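Local coordinates for protein putative thioesterase (PDB 3CJY) that probably hydrolyses acyl-CoA thioesters, as a putative thioesterase with paired hot-dog domains, and binds a calcium ion in the crystal, at residues Leu9-Asp14 against Ala48-Gly53; Leu25-Gly28 against Ala33-Phe36; Val79-Ser82 against Ala87-Arg90; Ala119-Val124 against Thr239-Ser244; Leu166-Lys171 against Ala185-Ile190. All coordinates share one frame; numbering follows the deposited sequence.

How the contacts relate
Contact 5 is fully buried, contact 4 lies at the surface, and contacts 1 to 3 are partly buried. Contacts 1 and 3 touch: Val-52 of contact 1 packs on Val-79 and Ala-87 of contact 3, so the end of helix 37-52 held in contact 1 rests on the hairpin of contact 3. Contact 2 lies just ahead of that helix in the chain and meets contact 5 where Phe-36 packs on Phe-187. Contacts 4 and 5 touch through Val-124 and Trp-167. Chemistry varies with location: salt bridges and calcium in contact 1, backbone hydrogen bonds in hairpins 2 and 3, with a glutamine pair added in contact 3, and carbon packed over aromatic faces in contacts 4 and 5.

Contact 1: residues Leu9-Asp14 against Ala48-Gly53; sequences LVRQDD and AAETVG. With CA (calcium ion), chain B.
Arg-11 extends its guanidinium edge toward the carboxylate of Glu-50, joining the start of the chain to the last turns of helix 37-52, the helix around which the first hot-dog domain is built. With CG anti to the backbone N (chi1 -175°) and a bend at chi3, the arginine chain carries its charged end over to the helix. The salt bridge runs from Arg-11 NE to Glu-50 OE1 at 2.7 Å and uses the syn lone pair of that oxygen. NE alone bonds OE1, and the two planes stand 68° apart, unlike a coplanar fork. A second N-H of the same group, on Arg-11 NH2, reaches Asp-14 OD1 at 2.7 Å; OD1 lies nearly in the guanidinium plane and is met on its anti side. One arginine thus lies between two acids whose oxygens, Asp-14 OD1 and Glu-50 OE1, stand 5.9 Å apart, and its charge probably eases their mutual repulsion. Tyr-17 OH gives Glu-50 OE1 a further hydrogen-bond partner and also pairs with Thr-51 OG1.

The calcium ion completes the link. Asp-14 chelates it with both oxygens, OD1 at 2.3 Å and OD2 at 2.5 Å, while the helix contributes a backbone ligand, Thr-51 O, at 2.3 Å; a water is a fourth ligand. The metal therefore draws on a carbonyl from the C-terminal turn, two residues before Gly-53, where the chain leaves helical geometry with positive phi. Beside the ion, the methyl Thr-51 CG2 lies 3.4 Å from Asp-14 OD2.

Contact 2: residues Leu25-Gly28 against Ala33-Phe36; sequences LAVG and AYLF
Val-27 and Tyr-34 form the hydrogen-bonded pair of a short antiparallel beta hairpin, strands 26-27 and 34-35, that leads directly into helix 37-52. Backbone bonding comes first. Val-27 N donates to Tyr-34 O at 2.8 Å, and Tyr-34 N returns a bond to Val-27 O at 2.9 Å. Beyond the adjacent non-hydrogen-bonded pair, Ala-26 with Leu-35, a third bond runs from Phe-36 N to Leu-25 O at 2.9 Å; with 174° at the hydrogen it is almost straight. It ties down Phe-36 at the N-cap position of the helix.

Carbon-to-oxygen contacts supplement these bonds: Ala-26 CA approaches Tyr-34 O to 3.3 Å in a CA-H...O contact, and Ala-33 CA makes a longer one, 3.5 Å, to Val-27 O.

Apolar and aromatic packing fills the flanks. The two methyls of Val-27 divide their work, CG1 meeting Phe-36 CD1 at 3.8 Å and CG2 turning to the Tyr-34 ring. In the conformer given, Val-27 O also sits over the middle of a face of that ring; because Tyr-34 is modelled in two conformers, its ring contacts are provisional. Elsewhere, Leu-35 CD1 touches Leu-25 CB at 3.8 Å. Phe-36, with CG anti to its own N (chi1 179°), projects onward to stack on Tyr-145.

The chemistry implies that main-chain bonds set the pairing and also join the hairpin to neighbouring loops, as from Ala-26 to Tyr-145 and Leu-35 to Thr-67, while side chains pack its flanks.

Contact 3: residues Val79-Ser82 against Ala87-Arg90; sequences VLQS and AQAR
A classic beta bulge interrupts the hairpin of strands 81-82 and 87-95, with Leu-80 and Gln-81 both set opposite Gln-88. The evidence is the acceptor they share: Gln-88 O receives Leu-80 N at 2.8 Å and, at a longer 3.3 Å, Gln-81 N, both from one face of the carbonyl plane. Pairing shifts by one residue here, from Val-79 with Ala-89 to Gln-81 with Gln-88. The return bond, Gln-88 N to Gln-81 O at 2.8 Å, closes the hydrogen-bonded pair.

Gln-81 and Gln-88 run side by side in the same direction, and their amides are linked by one bond. Gln-81 holds CG between its backbone N and carbonyl carbon (chi1 65°), which brings its chain alongside Gln-88. Its NE2 gives a 2.6 Å bond to Gln-88 OE1, 55° out of the acceptor's carbonyl plane and so on no lone pair; the amide planes are 78° apart. Gln-88 NE2 donates to Phe-63 O of the second subunit, so the glutamine pair reaches the dimer interface.

Leu-80 overlaps Arg-90 at about a right angle: CD1 lies 3.9 Å from Arg-90 CG, and CD2 lies over one guanidinium face, 4.0 Å from Arg-90 NE. Glu-78 holds that guanidinium by a salt bridge.

On the face carrying Val-79, Ala-87 and Ala-89, Val-79 packs on Thr-51, a calcium ligand through its carbonyl, beside Val-52, as expected of a hot-dog sheet wrapped around its helix.

Contact 4: residues Ala119-Val124 against Thr239-Ser244; sequences ALAPPV and TLWDQS. With GOL (glycerol), chain F.
The long loop between strands 116-117 and 149-153 crosses strand 233-241 of the second hot-dog unit at Trp-241, with Ala-119 to Pro-122 running across the indole. Trp-241 holds CG anti to its carbonyl carbon (chi1 -42°), which turns the ring toward the loop. Ala-121 CA sits 3.6 Å from the centroid of the six-membered ring and only 12° off its normal, a CH-pi contact over the face. Ala-121 CB follows at 3.8 Å from Trp-241 CE3. Pro-122 CD approaches obliquely, 3.9 Å from Trp-241 CE2, while Ala-119 CB touches Trp-241 CH2 at 3.9 Å. Behind the ring, Thr-239 CG2 of the same strand packs on the opposite face, so the indole is held between loop and strand; its NE1 bonds to Asp-223 OD2, which further fixes its rotation.

Close by, an Asx turn bends the chain after the strand: Ser-244 N donates to Asp-242 OD1 at 2.9 Å. A glycerol, probably from the crystallisation liquor, lies between loop and turn. It forms a weak bond from its O1 to Pro-122 O, and its C3 rests 3.6 Å from Ala-121 CB.

Contact 5: residues Leu166-Lys171 against Ala185-Ile190; sequences LWLRRK and ADFLPI
This is a buried, purely apolar contact of the second hot-dog domain, joining strand 163-170 to the short break between helices 178-185 and 188-196. Only one aromatic ring and two leucines meet. Phe-187 points from the break toward the strand, and Leu-168 comes from the opposite direction: Leu-168 CD1 stands 3.9 Å from the ring centroid and just 5° off the normal, which defines a CH-pi contact centred on the face. The second methyl, Leu-168 CD2, falls nearer the ring's perimeter, 3.7 Å from Phe-187 CE2. Leu-168 holds CG anti to the carbonyl carbon (chi1 -56°), which carries the branch toward Phe-187. Two residues earlier, and on the same side of the strand, Leu-166 CD1 approaches Phe-187 CD2 more loosely, at 4.3 Å.

Leu-168 also packs on Phe-184 of helix 178-185 and, within the sheet, on Val-151 and Cys-222. At the break itself, Ile-190 N bonds to Phe-187 O at 3.0 Å as the next helix begins.

Alternate strand residues delivering aliphatic groups to the helical segment and its break are the packing pattern of a hot-dog fold, in which the antiparallel sheet curls around its helix.

Contact 1: residues Leu9-Asp14 against Ala48-Gly53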
# COMPACT_ATOMS: atom_id res chain seq x y z
N LEU A 9 6.87 -24.30 9.03
CA LEU A 9 5.90 -24.24 7.93
C LEU A 9 5.89 -25.55 7.18
O LEU A 9 6.93 -26.04 6.76
CB LEU A 9 6.21 -23.07 6.98
CG LEU A 9 5.21 -22.71 5.88
CD1 LEU A 9 3.80 -22.45 6.40
CD2 LEU A 9 5.73 -21.49 5.11
N VAL A 10 4.72 -26.14 7.03
CA VAL A 10 4.59 -27.41 6.31
C VAL A 10 3.79 -27.24 5.04
O VAL A 10 2.75 -26.63 5.03
CB VAL A 10 3.95 -28.52 7.16
CG1 VAL A 10 3.79 -29.81 6.35
CG2 VAL A 10 4.80 -28.81 8.39
N ARG A 11 4.32 -27.77 3.96
CA ARG A 11 3.65 -27.73 2.66
C ARG A 11 2.89 -29.02 2.42
O ARG A 11 3.45 -30.11 2.53
CB ARG A 11 4.71 -27.54 1.59
CG ARG A 11 4.23 -27.34 0.18
CD ARG A 11 5.48 -27.33 -0.70
NE ARG A 11 5.38 -26.42 -1.83
CZ ARG A 11 4.88 -26.74 -3.02
NH1 ARG A 11 4.40 -27.96 -3.23
NH2 ARG A 11 4.84 -25.83 -3.98
N GLN A 12 1.61 -28.90 2.12
CA GLN A 12 0.81 -30.09 1.84
C GLN A 12 0.94 -30.33 0.34
O GLN A 12 1.04 -31.47 -0.13
CB GLN A 12 -0.64 -29.91 2.25
CG GLN A 12 -0.87 -29.06 3.52
CD GLN A 12 -0.20 -29.58 4.77
OE1 GLN A 12 0.89 -30.16 4.73
NE2 GLN A 12 -0.85 -29.36 5.90
N ASP A 13 0.96 -29.24 -0.41
CA ASP A 13 1.13 -29.28 -1.86
C ASP A 13 1.42 -27.91 -2.43
O ASP A 13 1.60 -26.94 -1.68
CB ASP A 13 -0.11 -29.86 -2.56
CG ASP A 13 -1.41 -29.29 -2.03
OD1 ASP A 13 -1.69 -28.09 -2.26
OD2 ASP A 13 -2.17 -30.07 -1.40
N ASP A 14 1.51 -27.83 -3.75
CA ASP A 14 1.66 -26.52 -4.38
C ASP A 14 0.31 -26.02 -3.81
O ASP A 14 -0.58 -26.82 -3.51
CB ASP A 14 1.62 -26.65 -5.92
CG ASP A 14 2.53 -25.65 -6.66
OD1 ASP A 14 3.78 -25.64 -6.45
OD2 ASP A 14 2.03 -24.94 -7.57
N ALA A 48 3.61 -17.88 -1.43
CA ALA A 48 3.39 -17.39 -2.81
C ALA A 48 4.67 -17.61 -3.62
O ALA A 48 4.63 -18.18 -4.71
CB ALA A 48 2.99 -15.89 -2.84
N ALA A 49 5.80 -17.20 -3.08
CA ALA A 49 7.08 -17.35 -3.80
C ALA A 49 7.42 -18.83 -4.00
O ALA A 49 7.89 -19.26 -5.06
CB ALA A 49 8.19 -16.63 -3.06
N GLU A 50 7.09 -19.62 -2.99
CA GLU A 50 7.42 -21.06 -3.01
C GLU A 50 6.52 -21.78 -4.03
O GLU A 50 6.93 -22.70 -4.74
CB GLU A 50 7.25 -21.62 -1.57
CG GLU A 50 8.37 -22.53 -1.08
CD GLU A 50 8.12 -23.96 -1.37
OE1 GLU A 50 6.93 -24.28 -1.60
OE2 GLU A 50 9.09 -24.76 -1.36
N THR A 51 5.27 -21.35 -4.11
CA THR A 51 4.33 -21.95 -5.05
C THR A 51 4.63 -21.50 -6.47
O THR A 51 4.66 -22.31 -7.37
CB THR A 51 2.90 -21.56 -4.72
OG1 THR A 51 2.57 -22.12 -3.45
CG2 THR A 51 1.92 -22.06 -5.77
N VAL A 52 4.92 -20.23 -6.66
CA VAL A 52 5.16 -19.69 -8.00
C VAL A 52 6.59 -19.91 -8.52
O VAL A 52 6.82 -20.03 -9.71
CB VAL A 52 4.74 -18.20 -8.09
CG1 VAL A 52 5.27 -17.58 -9.31
CG2 VAL A 52 3.21 -18.09 -8.05
N GLY A 53 7.55 -19.91 -7.61
CA GLY A 53 8.93 -20.16 -7.96
C GLY A 53 9.66 -18.94 -8.43
O GLY A 53 10.60 -19.03 -9.20
CA CA B . 4.38 -24.41 -8.35
O HOH W 1 2.72 -23.46 -9.62

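Contact 2: residues Leu25-Gly28 against Ala33-Phe36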
# COMPACT_ATOMS: atom_id res chain seq x y z
N LEU A 25 6.25 -16.24 17.31
CA LEU A 25 5.58 -15.48 16.23
C LEU A 25 4.42 -14.64 16.77
O LEU A 25 3.66 -14.05 16.00
CB LEU A 25 5.06 -16.41 15.12
CG LEU A 25 6.09 -17.10 14.23
CD1 LEU A 25 5.39 -17.89 13.11
CD2 LEU A 25 7.06 -16.12 13.66
N ALA A 26 4.29 -14.63 18.10
CA ALA A 26 3.18 -13.93 18.75
C ALA A 26 3.52 -12.60 19.38
O ALA A 26 4.60 -12.41 19.95
CB ALA A 26 2.41 -14.86 19.77
N VAL A 27 2.55 -11.70 19.27
CA VAL A 27 2.59 -10.40 19.95
C VAL A 27 1.25 -10.15 20.67
O VAL A 27 0.21 -10.81 20.43
CB VAL A 27 2.82 -9.23 18.95
CG1 VAL A 27 4.21 -9.39 18.24
CG2 VAL A 27 1.62 -9.13 17.97
N GLY A 28 1.29 -9.13 21.51
CA GLY A 28 0.12 -8.64 22.21
C GLY A 28 0.42 -8.16 23.60
O GLY A 28 1.43 -8.55 24.19
N ALA A 33 -2.30 -12.77 23.09
CA ALA A 33 -1.21 -13.33 22.32
C ALA A 33 -1.79 -13.80 21.01
O ALA A 33 -2.60 -14.76 20.97
CB ALA A 33 -0.59 -14.45 23.04
N TYR A 34 -1.37 -13.16 19.92
CA TYR A 34 -1.85 -13.53 18.60
C TYR A 34 -0.71 -13.38 17.62
O TYR A 34 0.29 -12.70 17.89
CB TYR A 34 -3.07 -12.68 18.18
CG TYR A 34 -2.85 -11.22 18.45
CD1 TYR A 34 -2.24 -10.39 17.50
CD2 TYR A 34 -3.18 -10.68 19.68
CE1 TYR A 34 -1.99 -9.06 17.78
CE2 TYR A 34 -2.95 -9.36 19.96
CZ TYR A 34 -2.34 -8.56 19.02
OH TYR A 34 -2.14 -7.24 19.35
N LEU A 35 -0.88 -14.03 16.49
CA LEU A 35 0.08 -13.99 15.40
C LEU A 35 0.32 -12.55 14.96
O LEU A 35 -0.62 -11.78 14.68
CB LEU A 35 -0.41 -14.85 14.22
CG LEU A 35 0.49 -14.94 12.99
CD1 LEU A 35 1.85 -15.58 13.28
CD2 LEU A 35 -0.26 -15.72 11.89
N PHE A 36 1.60 -12.22 14.99
CA PHE A 36 2.12 -10.93 14.53
C PHE A 36 1.70 -10.69 13.07
O PHE A 36 1.88 -11.54 12.22
CB PHE A 36 3.66 -10.94 14.71
CG PHE A 36 4.36 -9.69 14.27
CD1 PHE A 36 3.86 -8.44 14.56
CD2 PHE A 36 5.57 -9.81 13.61
CE1 PHE A 36 4.56 -7.29 14.16
CE2 PHE A 36 6.27 -8.68 13.20
CZ PHE A 36 5.76 -7.43 13.50

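Contact 3: residues Val79-Ser82 against Ala87-Arg90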
# COMPACT_ATOMS: atom_id res chain seq x y z
N VAL A 79 -2.93 -19.12 -7.96
CA VAL A 79 -2.16 -18.41 -8.96
C VAL A 79 -3.13 -17.89 -10.02
O VAL A 79 -3.82 -18.65 -10.72
CB VAL A 79 -1.07 -19.31 -9.58
CG1 VAL A 79 -0.28 -18.53 -10.60
CG2 VAL A 79 -0.17 -19.89 -8.48
N LEU A 80 -3.21 -16.58 -10.13
CA LEU A 80 -4.11 -15.93 -11.08
C LEU A 80 -3.44 -15.85 -12.46
O LEU A 80 -4.11 -15.83 -13.48
CB LEU A 80 -4.51 -14.54 -10.61
CG LEU A 80 -5.14 -14.42 -9.24
CD1 LEU A 80 -5.47 -12.95 -8.94
CD2 LEU A 80 -6.41 -15.28 -9.10
N GLN A 81 -2.13 -15.84 -12.46
CA GLN A 81 -1.35 -15.80 -13.72
C GLN A 81 0.14 -15.99 -13.51
O GLN A 81 0.69 -15.55 -12.51
CB GLN A 81 -1.59 -14.50 -14.46
CG GLN A 81 -1.08 -13.30 -13.71
CD GLN A 81 -1.06 -12.07 -14.57
OE1 GLN A 81 -0.61 -12.11 -15.72
NE2 GLN A 81 -1.52 -10.95 -14.02
N SER A 82 0.77 -16.67 -14.46
CA SER A 82 2.21 -16.89 -14.41
C SER A 82 2.86 -16.94 -15.79
O SER A 82 2.98 -18.01 -16.40
CB SER A 82 2.53 -18.17 -13.65
OG SER A 82 3.92 -18.22 -13.34
N ALA A 87 4.04 -12.85 -12.38
CA ALA A 87 3.08 -13.76 -11.83
C ALA A 87 2.29 -13.04 -10.75
O ALA A 87 2.77 -12.09 -10.11
CB ALA A 87 3.75 -15.02 -11.28
N GLN A 88 1.04 -13.45 -10.63
CA GLN A 88 0.16 -12.94 -9.59
C GLN A 88 -0.55 -14.05 -8.89
O GLN A 88 -0.95 -15.05 -9.50
CB GLN A 88 -0.81 -11.96 -10.14
CG GLN A 88 -0.04 -10.76 -10.63
CD GLN A 88 -0.94 -9.70 -11.03
OE1 GLN A 88 -1.93 -10.02 -11.67
NE2 GLN A 88 -0.65 -8.42 -10.66
N ALA A 89 -0.67 -13.89 -7.58
CA ALA A 89 -1.30 -14.90 -6.74
C ALA A 89 -2.13 -14.23 -5.66
O ALA A 89 -1.99 -13.05 -5.41
CB ALA A 89 -0.25 -15.72 -6.05
N ARG A 90 -3.04 -15.03 -5.12
CA ARG A 90 -3.80 -14.68 -3.94
C ARG A 90 -3.55 -15.76 -2.88
O ARG A 90 -3.49 -16.94 -3.20
CB ARG A 90 -5.28 -14.63 -4.25
CG ARG A 90 -5.64 -13.49 -5.12
CD ARG A 90 -7.13 -13.20 -5.01
NE ARG A 90 -7.90 -14.28 -5.58
CZ ARG A 90 -9.10 -14.10 -6.12
NH1 ARG A 90 -9.63 -12.88 -6.16
NH2 ARG A 90 -9.75 -15.13 -6.65

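Contact 4: residues Ala119-Val124 against Thr239-Ser244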
# COMPACT_ATOMS: atom_id res chain seq x y z
N ALA A 119 15.91 7.69 -3.78
CA ALA A 119 15.73 8.07 -2.37
C ALA A 119 17.04 7.98 -1.65
O ALA A 119 17.87 7.10 -1.91
CB ALA A 119 14.72 7.16 -1.69
N LEU A 120 17.23 8.95 -0.76
CA LEU A 120 18.38 9.00 0.12
C LEU A 120 17.97 8.73 1.57
O LEU A 120 17.01 9.31 2.11
CB LEU A 120 19.03 10.38 0.02
CG LEU A 120 20.31 10.73 0.77
CD1 LEU A 120 21.51 9.90 0.28
CD2 LEU A 120 20.60 12.25 0.62
N ALA A 121 18.75 7.86 2.21
CA ALA A 121 18.53 7.47 3.60
C ALA A 121 18.67 8.67 4.57
O ALA A 121 19.51 9.57 4.34
CB ALA A 121 19.51 6.35 4.02
N PRO A 122 17.85 8.70 5.63
CA PRO A 122 18.02 9.81 6.57
C PRO A 122 19.37 9.70 7.29
O PRO A 122 19.87 8.59 7.49
CB PRO A 122 16.86 9.62 7.55
CG PRO A 122 16.51 8.14 7.47
CD PRO A 122 16.78 7.77 6.04
N PRO A 123 19.96 10.84 7.68
CA PRO A 123 21.29 10.80 8.26
C PRO A 123 21.34 10.46 9.74
O PRO A 123 21.85 11.22 10.53
CB PRO A 123 21.80 12.22 8.02
CG PRO A 123 20.64 13.05 8.04
CD PRO A 123 19.49 12.22 7.46
N VAL A 124 20.90 9.28 10.07
CA VAL A 124 20.84 8.84 11.48
C VAL A 124 22.21 8.29 11.91
O VAL A 124 23.00 7.91 11.07
CB VAL A 124 19.75 7.77 11.69
CG1 VAL A 124 18.39 8.26 11.20
CG2 VAL A 124 20.09 6.46 10.99
N THR A 239 9.87 2.83 5.40
CA THR A 239 10.95 2.49 4.47
C THR A 239 11.94 1.69 5.30
O THR A 239 12.25 2.05 6.45
CB THR A 239 11.63 3.71 3.85
OG1 THR A 239 10.68 4.51 3.14
CG2 THR A 239 12.75 3.32 2.88
N LEU A 240 12.35 0.57 4.72
CA LEU A 240 13.33 -0.34 5.28
C LEU A 240 14.63 -0.22 4.49
O LEU A 240 14.70 -0.49 3.28
CB LEU A 240 12.81 -1.77 5.27
CG LEU A 240 11.50 -2.00 6.03
CD1 LEU A 240 11.06 -3.48 5.87
CD2 LEU A 240 11.66 -1.66 7.52
N TRP A 241 15.67 0.23 5.20
CA TRP A 241 16.99 0.36 4.64
C TRP A 241 17.97 -0.62 5.27
O TRP A 241 17.81 -1.04 6.44
CB TRP A 241 17.55 1.77 4.89
CG TRP A 241 16.63 2.92 4.71
CD1 TRP A 241 15.74 3.41 5.64
CD2 TRP A 241 16.58 3.82 3.58
NE1 TRP A 241 15.11 4.52 5.13
CE2 TRP A 241 15.60 4.78 3.87
CE3 TRP A 241 17.22 3.85 2.32
CZ2 TRP A 241 15.27 5.80 2.97
CZ3 TRP A 241 16.88 4.89 1.43
CH2 TRP A 241 15.90 5.82 1.76
N ASP A 242 19.05 -0.93 4.54
CA ASP A 242 20.15 -1.66 5.18
C ASP A 242 21.01 -0.70 5.98
O ASP A 242 20.68 0.48 6.14
CB ASP A 242 20.99 -2.53 4.24
CG ASP A 242 21.82 -1.76 3.26
OD1 ASP A 242 21.85 -0.51 3.32
OD2 ASP A 242 22.47 -2.45 2.43
N GLN A 243 22.16 -1.16 6.45
CA GLN A 243 22.98 -0.28 7.29
C GLN A 243 23.81 0.75 6.50
O GLN A 243 24.38 1.69 7.03
CB GLN A 243 23.91 -1.14 8.19
CG GLN A 243 24.66 -0.34 9.25
CD GLN A 243 25.58 -1.19 10.12
OE1 GLN A 243 25.41 -2.39 10.23
NE2 GLN A 243 26.59 -0.55 10.73
N SER A 244 23.80 0.58 5.19
CA SER A 244 24.60 1.37 4.28
C SER A 244 23.84 2.32 3.38
O SER A 244 24.41 2.82 2.41
CB SER A 244 25.43 0.44 3.39
OG SER A 244 26.21 -0.41 4.20
C1 GOL F . 21.39 6.04 7.68
O1 GOL F . 22.40 7.01 7.49
C2 GOL F . 21.83 4.73 7.07
O2 GOL F . 22.72 5.00 6.01
C3 GOL F . 20.58 3.98 6.57
O3 GOL F . 20.97 2.83 5.89

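Contact 5: residues Leu166-Lys171 against Ala185-Ile190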
# COMPACT_ATOMS: atom_id res chain seq x y z
N LEU A 166 13.95 3.45 13.99
CA LEU A 166 14.56 2.39 14.81
C LEU A 166 15.55 1.56 14.00
O LEU A 166 15.31 1.26 12.83
CB LEU A 166 13.43 1.45 15.30
CG LEU A 166 12.30 2.09 16.07
CD1 LEU A 166 11.27 0.96 16.37
CD2 LEU A 166 12.79 2.64 17.35
N TRP A 167 16.65 1.16 14.64
CA TRP A 167 17.52 0.14 14.11
C TRP A 167 16.99 -1.19 14.66
O TRP A 167 16.80 -1.37 15.87
CB TRP A 167 18.99 0.32 14.52
CG TRP A 167 19.73 1.38 13.81
CD1 TRP A 167 20.16 2.56 14.34
CD2 TRP A 167 20.15 1.37 12.45
NE1 TRP A 167 20.85 3.27 13.40
CE2 TRP A 167 20.83 2.59 12.22
CE3 TRP A 167 20.02 0.48 11.41
CZ2 TRP A 167 21.42 2.89 10.97
CZ3 TRP A 167 20.59 0.79 10.18
CH2 TRP A 167 21.27 1.97 9.98
N LEU A 168 16.78 -2.14 13.75
CA LEU A 168 16.26 -3.46 14.10
C LEU A 168 17.19 -4.56 13.61
O LEU A 168 17.72 -4.49 12.53
CB LEU A 168 14.89 -3.71 13.46
CG LEU A 168 13.80 -2.69 13.78
CD1 LEU A 168 12.55 -3.05 12.92
CD2 LEU A 168 13.50 -2.61 15.26
N ARG A 169 17.38 -5.56 14.44
CA ARG A 169 18.22 -6.68 14.05
C ARG A 169 17.68 -7.96 14.67
O ARG A 169 17.46 -8.02 15.90
CB ARG A 169 19.66 -6.47 14.50
CG ARG A 169 20.54 -7.62 13.99
CD ARG A 169 22.00 -7.42 14.29
NE ARG A 169 22.33 -7.32 15.71
CZ ARG A 169 23.57 -7.05 16.13
NH1 ARG A 169 24.54 -6.88 15.24
NH2 ARG A 169 23.87 -6.93 17.43
N ARG A 170 17.46 -8.95 13.82
CA ARG A 170 17.05 -10.29 14.29
C ARG A 170 18.19 -10.93 15.07
O ARG A 170 19.34 -11.05 14.58
CB ARG A 170 16.62 -11.21 13.16
CG ARG A 170 15.25 -10.87 12.63
CD ARG A 170 14.89 -11.62 11.45
NE ARG A 170 14.80 -13.01 11.76
CZ ARG A 170 14.07 -13.86 11.03
NH1 ARG A 170 13.37 -13.41 10.00
NH2 ARG A 170 14.01 -15.13 11.37
N LYS A 171 17.88 -11.35 16.29
CA LYS A 171 18.88 -12.00 17.12
C LYS A 171 19.30 -13.35 16.55
O LYS A 171 20.36 -13.86 16.88
CB LYS A 171 18.37 -12.15 18.57
CG LYS A 171 18.28 -10.77 19.32
CD LYS A 171 17.73 -10.91 20.75
CE LYS A 171 17.31 -9.58 21.33
NZ LYS A 171 16.83 -9.79 22.75
N ALA A 185 8.44 -4.24 8.60
CA ALA A 185 7.47 -3.28 8.08
C ALA A 185 6.28 -3.13 9.05
O ALA A 185 5.68 -2.08 9.14
CB ALA A 185 6.92 -3.72 6.65
N ASP A 186 5.96 -4.21 9.76
CA ASP A 186 4.83 -4.18 10.71
C ASP A 186 5.18 -3.68 12.11
O ASP A 186 4.49 -3.98 13.10
CB ASP A 186 4.13 -5.52 10.75
CG ASP A 186 2.72 -5.45 11.38
OD1 ASP A 186 1.98 -4.50 11.10
OD2 ASP A 186 2.37 -6.36 12.16
N PHE A 187 6.22 -2.86 12.19
CA PHE A 187 6.53 -2.12 13.39
C PHE A 187 5.79 -0.75 13.44
O PHE A 187 5.90 0.01 14.39
CB PHE A 187 8.04 -1.93 13.54
CG PHE A 187 8.73 -3.06 14.24
CD1 PHE A 187 8.71 -4.35 13.71
CD2 PHE A 187 9.46 -2.82 15.41
CE1 PHE A 187 9.32 -5.39 14.34
CE2 PHE A 187 10.12 -3.87 16.05
CZ PHE A 187 10.05 -5.16 15.49
N LEU A 188 4.96 -0.49 12.43
CA LEU A 188 4.23 0.79 12.39
C LEU A 188 3.31 0.99 13.59
O LEU A 188 3.09 2.11 13.97
CB LEU A 188 3.49 1.02 11.07
CG LEU A 188 4.34 1.61 9.97
CD1 LEU A 188 3.70 1.48 8.61
CD2 LEU A 188 4.68 3.09 10.30
N PRO A 189 2.70 -0.09 14.13
CA PRO A 189 1.89 0.19 15.35
C PRO A 189 2.69 0.86 16.49
O PRO A 189 2.17 1.68 17.23
CB PRO A 189 1.31 -1.19 15.69
CG PRO A 189 1.27 -1.91 14.37
CD PRO A 189 2.48 -1.48 13.64
N ILE A 190 3.98 0.58 16.58
CA ILE A 190 4.84 1.20 17.59
C ILE A 190 5.00 2.68 17.25
O ILE A 190 4.90 3.54 18.11
CB ILE A 190 6.22 0.48 17.66
CG1 ILE A 190 6.03 -0.94 18.23
CG2 ILE A 190 7.18 1.28 18.50
CD1 ILE A 190 7.26 -1.78 18.15